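PDB 6N1B: carbohydrate-binding protein from Flavonifractor plautii, which probably removes the acetyl group from the N-acetylgalactosamine of the blood group A antigen, a step in converting A to O type blood. Local coordinates for residues Phe38-Tyr42 with Ala71-Pro75; Glu99-Leu103 with Gly158-Gly162. All blocks are in the same frame, centred on the assembly; numbering follows the deposited sequence.

Contact 1. Residues Phe38-Tyr42 with Ala71-Pro75; sequences FPAYY and AVYTP
The ring of Phe38 sets its edge against one face of Tyr73, a T-shaped pair with the planes at 64°. Phe38 CD2 lies over the middle of the tyrosine ring, 3.7 Å from Tyr73 CD1. Farther along the same edge, Phe38 CE2 meets Ala71 CB. Tyr73 holds its CG between its own backbone N and carbonyl carbon (chi1 62°), which sends the ring across to the 38-42 segment. There its hydroxyl donates to the backbone O of Pro39, with Tyr73 OH and Pro39 O 2.6 Å apart. The acceptor lies near the plane of the phenol ring, and the hydroxyl in turn lies in the carbonyl plane. Pro39 CG also touches Tyr73 OH, at 3.5 Å. At the other end, Pro75 is met by Ala40 CB and by the edge of Tyr42, whose CD2 is 3.9 Å from Pro75 CB. The Tyr42 hydroxyl is hydrogen-bonded to Ala48 O and Gln51 N. Ile389 of strand 385-395 touches both Phe38 and Tyr73. The phenol is thus gripped at two points: the bond gives its buried hydroxyl a partner, and the ring contact probably restrains its rotation. Hydrophobic burial probably supplies most of the remaining hold.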
loop_
_atom_site.group_PDB
_atom_site.type_symbol
_atom_site.label_atom_id
_atom_site.label_comp_id
_atom_site.label_asym_id
_atom_site.label_seq_id
_atom_site.Cartn_x
_atom_site.Cartn_y
_atom_site.Cartn_z
ATOM N N PHE A 38 -14.477 -3.807 1.019
ATOM C CA PHE A 38 -13.561 -4.772 0.463
ATOM C C PHE A 38 -13.864 -6.149 1.040
ATOM O O PHE A 38 -14.010 -6.240 2.271
ATOM C CB PHE A 38 -12.102 -4.435 0.742
ATOM C CG PHE A 38 -11.525 -3.244 0.001
ATOM C CD1 PHE A 38 -11.873 -1.905 0.204
ATOM C CD2 PHE A 38 -10.604 -3.489 -1.014
ATOM C CE1 PHE A 38 -11.322 -0.879 -0.546
ATOM C CE2 PHE A 38 -10.080 -2.467 -1.744
ATOM C CZ PHE A 38 -10.445 -1.197 -1.516
ATOM N N PRO A 39 -13.947 -7.184 0.240
ATOM C CA PRO A 39 -14.237 -8.516 0.758
ATOM C C PRO A 39 -13.002 -9.133 1.369
ATOM O O PRO A 39 -11.891 -8.998 0.847
ATOM C CB PRO A 39 -14.749 -9.227 -0.462
ATOM C CG PRO A 39 -13.987 -8.613 -1.573
ATOM C CD PRO A 39 -13.801 -7.179 -1.224
ATOM N N ALA A 40 -13.122 -9.775 2.490
ATOM C CA ALA A 40 -12.075 -10.569 3.036
ATOM C C ALA A 40 -12.515 -12.027 3.121
ATOM O O ALA A 40 -13.641 -12.351 3.527
ATOM C CB ALA A 40 -11.665 -10.137 4.442
ATOM N N TYR A 41 -11.583 -12.929 2.789
ATOM C CA TYR A 41 -11.939 -14.381 2.632
ATOM C C TYR A 41 -12.212 -15.060 3.954
ATOM O O TYR A 41 -12.819 -16.117 3.973
ATOM C CB TYR A 41 -10.867 -15.151 1.825
ATOM C CG TYR A 41 -9.629 -15.452 2.690
ATOM C CD1 TYR A 41 -8.625 -14.519 2.939
ATOM C CD2 TYR A 41 -9.458 -16.698 3.299
ATOM C CE1 TYR A 41 -7.577 -14.824 3.762
ATOM C CE2 TYR A 41 -8.382 -16.988 4.110
ATOM C CZ TYR A 41 -7.445 -16.007 4.303
ATOM O OH TYR A 41 -6.354 -16.296 5.124
ATOM N N TYR A 42 -11.641 -14.565 5.051
ATOM C CA TYR A 42 -11.610 -15.286 6.294
ATOM C C TYR A 42 -12.968 -15.394 6.961
ATOM O O TYR A 42 -13.851 -14.520 6.784
ATOM C CB TYR A 42 -10.573 -14.716 7.290
ATOM C CG TYR A 42 -10.913 -13.357 7.827
ATOM C CD1 TYR A 42 -11.808 -13.247 8.909
ATOM C CD2 TYR A 42 -10.384 -12.180 7.340
ATOM C CE1 TYR A 42 -12.244 -12.046 9.317
ATOM C CE2 TYR A 42 -10.789 -10.974 7.765
ATOM C CZ TYR A 42 -11.702 -10.862 8.784
ATOM O OH TYR A 42 -12.145 -9.595 9.209
ATOM N N ALA A 71 -7.075 -3.037 -7.457
ATOM C CA ALA A 71 -6.484 -2.857 -6.164
ATOM C C ALA A 71 -6.000 -4.198 -5.648
ATOM O O ALA A 71 -6.667 -5.227 -5.768
ATOM C CB ALA A 71 -7.438 -2.179 -5.173
ATOM N N VAL A 72 -4.847 -4.141 -4.950
ATOM C CA VAL A 72 -4.418 -5.247 -4.076
ATOM C C VAL A 72 -4.522 -4.774 -2.627
ATOM O O VAL A 72 -4.413 -3.566 -2.370
ATOM C CB VAL A 72 -2.993 -5.690 -4.459
ATOM C CG1 VAL A 72 -1.920 -4.599 -4.167
ATOM C CG2 VAL A 72 -2.614 -7.066 -3.791
ATOM N N TYR A 73 -4.786 -5.679 -1.719
ATOM C CA TYR A 73 -4.959 -5.310 -0.341
ATOM C C TYR A 73 -4.786 -6.584 0.491
ATOM O O TYR A 73 -4.647 -7.700 -0.035
ATOM C CB TYR A 73 -6.374 -4.703 -0.095
ATOM C CG TYR A 73 -7.515 -5.641 -0.378
ATOM C CD1 TYR A 73 -7.882 -5.965 -1.696
ATOM C CD2 TYR A 73 -8.174 -6.282 0.611
ATOM C CE1 TYR A 73 -8.849 -6.870 -1.955
ATOM C CE2 TYR A 73 -9.187 -7.238 0.343
ATOM C CZ TYR A 73 -9.503 -7.471 -0.944
ATOM O OH TYR A 73 -10.505 -8.384 -1.252
ATOM N N THR A 74 -4.789 -6.420 1.830
ATOM C CA THR A 74 -4.729 -7.630 2.720
ATOM C C THR A 74 -5.803 -7.504 3.780
ATOM O O THR A 74 -5.856 -6.500 4.499
ATOM C CB THR A 74 -3.394 -7.700 3.432
ATOM O OG1 THR A 74 -3.050 -6.398 3.970
ATOM C CG2 THR A 74 -2.290 -8.147 2.536
ATOM N N PRO A 75 -6.613 -8.537 3.951
ATOM C CA PRO A 75 -7.345 -8.630 5.165
ATOM C C PRO A 75 -6.469 -8.527 6.353
ATOM O O PRO A 75 -5.267 -8.837 6.312
ATOM C CB PRO A 75 -7.957 -10.094 5.113
ATOM C CG PRO A 75 -8.008 -10.369 3.614
ATOM C CD PRO A 75 -6.738 -9.751 3.124
#

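Contact 2. Residues Glu99-Leu103 with Gly158-Gly162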
loop_
_atom_site.group_PDB
_atom_site.type_symbol
_atom_site.label_atom_id
_atom_site.label_comp_id
_atom_site.label_asym_id
_atom_site.label_seq_id
_atom_site.Cartn_x
_atom_site.Cartn_y
_atom_site.Cartn_z
ATOM N N GLU A 99 -14.772 -8.712 -7.016
ATOM C CA GLU A 99 -13.801 -9.743 -7.353
ATOM C C GLU A 99 -14.047 -10.137 -8.794
ATOM O O GLU A 99 -15.150 -10.598 -9.088
ATOM C CB GLU A 99 -13.938 -10.925 -6.361
ATOM C CG GLU A 99 -13.645 -10.588 -4.962
ATOM C CD GLU A 99 -13.868 -11.670 -3.990
ATOM O OE1 GLU A 99 -15.036 -11.915 -3.637
ATOM O OE2 GLU A 99 -12.916 -12.056 -3.334
ATOM N N PRO A 100 -13.054 -10.008 -9.685
ATOM C CA PRO A 100 -13.303 -10.407 -11.069
ATOM C C PRO A 100 -13.833 -11.846 -11.185
ATOM O O PRO A 100 -13.477 -12.728 -10.423
ATOM C CB PRO A 100 -11.915 -10.311 -11.748
ATOM C CG PRO A 100 -11.085 -9.369 -10.828
ATOM C CD PRO A 100 -11.671 -9.488 -9.432
ATOM N N GLU A 101 -14.633 -12.099 -12.202
ATOM C CA GLU A 101 -15.227 -13.431 -12.385
ATOM C C GLU A 101 -14.117 -14.424 -12.605
ATOM O O GLU A 101 -13.170 -14.236 -13.432
ATOM C CB GLU A 101 -16.078 -13.415 -13.596
ATOM C CG GLU A 101 -16.666 -14.796 -13.827
ATOM C CD GLU A 101 -17.924 -14.760 -14.662
ATOM O OE1 GLU A 101 -17.915 -14.167 -15.772
ATOM O OE2 GLU A 101 -18.914 -15.359 -14.160
ATOM N N GLY A 102 -14.161 -15.461 -11.832
ATOM C CA GLY A 102 -13.173 -16.516 -11.827
ATOM C C GLY A 102 -12.050 -16.366 -10.833
ATOM O O GLY A 102 -11.318 -17.349 -10.616
ATOM N N LEU A 103 -11.873 -15.177 -10.239
ATOM C CA LEU A 103 -10.756 -14.992 -9.282
ATOM C C LEU A 103 -11.115 -15.576 -7.927
ATOM O O LEU A 103 -12.226 -15.410 -7.470
ATOM C CB LEU A 103 -10.516 -13.525 -9.145
ATOM C CG LEU A 103 -9.331 -13.235 -8.170
ATOM C CD1 LEU A 103 -8.262 -12.412 -8.723
ATOM C CD2 LEU A 103 -9.839 -12.705 -6.973
ATOM N N GLY A 158 -6.105 -10.684 -15.073
ATOM C CA GLY A 158 -6.768 -10.139 -13.865
ATOM C C GLY A 158 -7.334 -11.190 -12.927
ATOM O O GLY A 158 -7.770 -10.892 -11.810
ATOM N N VAL A 159 -7.336 -12.448 -13.416
ATOM C CA VAL A 159 -7.938 -13.572 -12.727
ATOM C C VAL A 159 -6.917 -14.530 -12.109
ATOM O O VAL A 159 -7.035 -15.023 -10.974
ATOM C CB VAL A 159 -8.928 -14.352 -13.729
ATOM C CG1 VAL A 159 -9.455 -15.614 -13.117
ATOM C CG2 VAL A 159 -10.011 -13.446 -14.205
ATOM N N HIS A 160 -5.861 -14.845 -12.910
ATOM C CA HIS A 160 -4.807 -15.741 -12.511
ATOM C C HIS A 160 -3.510 -14.942 -12.249
ATOM O O HIS A 160 -3.099 -14.183 -13.134
ATOM C CB HIS A 160 -4.585 -16.769 -13.634
ATOM C CG HIS A 160 -5.813 -17.512 -13.951
ATOM N ND1 HIS A 160 -6.561 -17.179 -15.058
ATOM C CD2 HIS A 160 -6.398 -18.525 -13.346
ATOM C CE1 HIS A 160 -7.597 -18.011 -15.137
ATOM N NE2 HIS A 160 -7.570 -18.797 -14.062
ATOM N N TRP A 161 -2.951 -15.146 -11.043
ATOM C CA TRP A 161 -1.829 -14.357 -10.592
ATOM C C TRP A 161 -0.695 -15.301 -10.168
ATOM O O TRP A 161 -0.897 -16.129 -9.264
ATOM C CB TRP A 161 -2.286 -13.553 -9.313
ATOM C CG TRP A 161 -3.344 -12.540 -9.696
ATOM C CD1 TRP A 161 -4.699 -12.762 -9.917
ATOM C CD2 TRP A 161 -3.132 -11.130 -9.873
ATOM N NE1 TRP A 161 -5.290 -11.578 -10.288
ATOM C CE2 TRP A 161 -4.377 -10.533 -10.281
ATOM C CE3 TRP A 161 -2.002 -10.278 -9.835
ATOM C CZ2 TRP A 161 -4.493 -9.193 -10.664
ATOM C CZ3 TRP A 161 -2.141 -8.977 -10.164
ATOM C CH2 TRP A 161 -3.397 -8.406 -10.590
ATOM N N GLY A 162 0.464 -15.157 -10.833
ATOM C CA GLY A 162 1.528 -16.108 -10.585
ATOM C C GLY A 162 2.775 -15.810 -11.402
ATOM O O GLY A 162 3.231 -14.676 -11.517
#
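Pro100 turns its ring toward the 158-162 segment, where its CG lies 3.8 Å from the backbone O of Gly158. Its own carbonyl takes a bond from the backbone N of Leu103, which closes a type II turn over these four residues. Glu101 meets Val159 through its backbone: Glu101 O is 3.3 Å from Val159 CG2. The Glu101 side chain points away. Gly102 follows with phi 93°, the positive value that suits glycine at this turn position, and its carbonyl carbon is 3.5 Å from Val159 CG1. The two methyls of Val159 therefore press on successive peptide groups of the turn. Leu103 has CG anti to its N (chi1 -179°), and its CD1 reaches both Gly158 O and Trp161 NE1, each at 3.5 Å. The methyl sits beside a bond internal to the second loop, in which Trp161 NE1 donates to Gly158 O at 3.0 Å. The donor stands above the carbonyl plane, at a C=O...N angle of 96°, so it does not use a lone pair. No hydrogen bond joins the two segments. Ser155 OG bonds Gly158 N, and Asp157 OD1 bonds Val159 N. This Ser-x-Asp-Gly-x-x-Trp turn resembles the Asp box, a hairpin motif recurring in beta-propeller blades.

Contact 1 closes along the chain before contact 2 opens, and their centres are 13 Å apart. They touch directly where Pro39 packs on Glu99. Both also rest on strand 87-91, contact 1 through Val89 and contact 2 through Ile88. That strand belongs to the sheet of strands 52-60, 67-75 and 87-91, one of five antiparallel sheets consistent with a five-bladed beta-propeller. Contact 1 fixes the loop after strand 30-31 to this blade, next to strand 385-395. Contact 2 joins the loop leaving the blade to a turn of the next sheet, nearer the periphery. The loops before strand 52-60 and after strand 87-91 are thus both packed against this sheet and its neighbours.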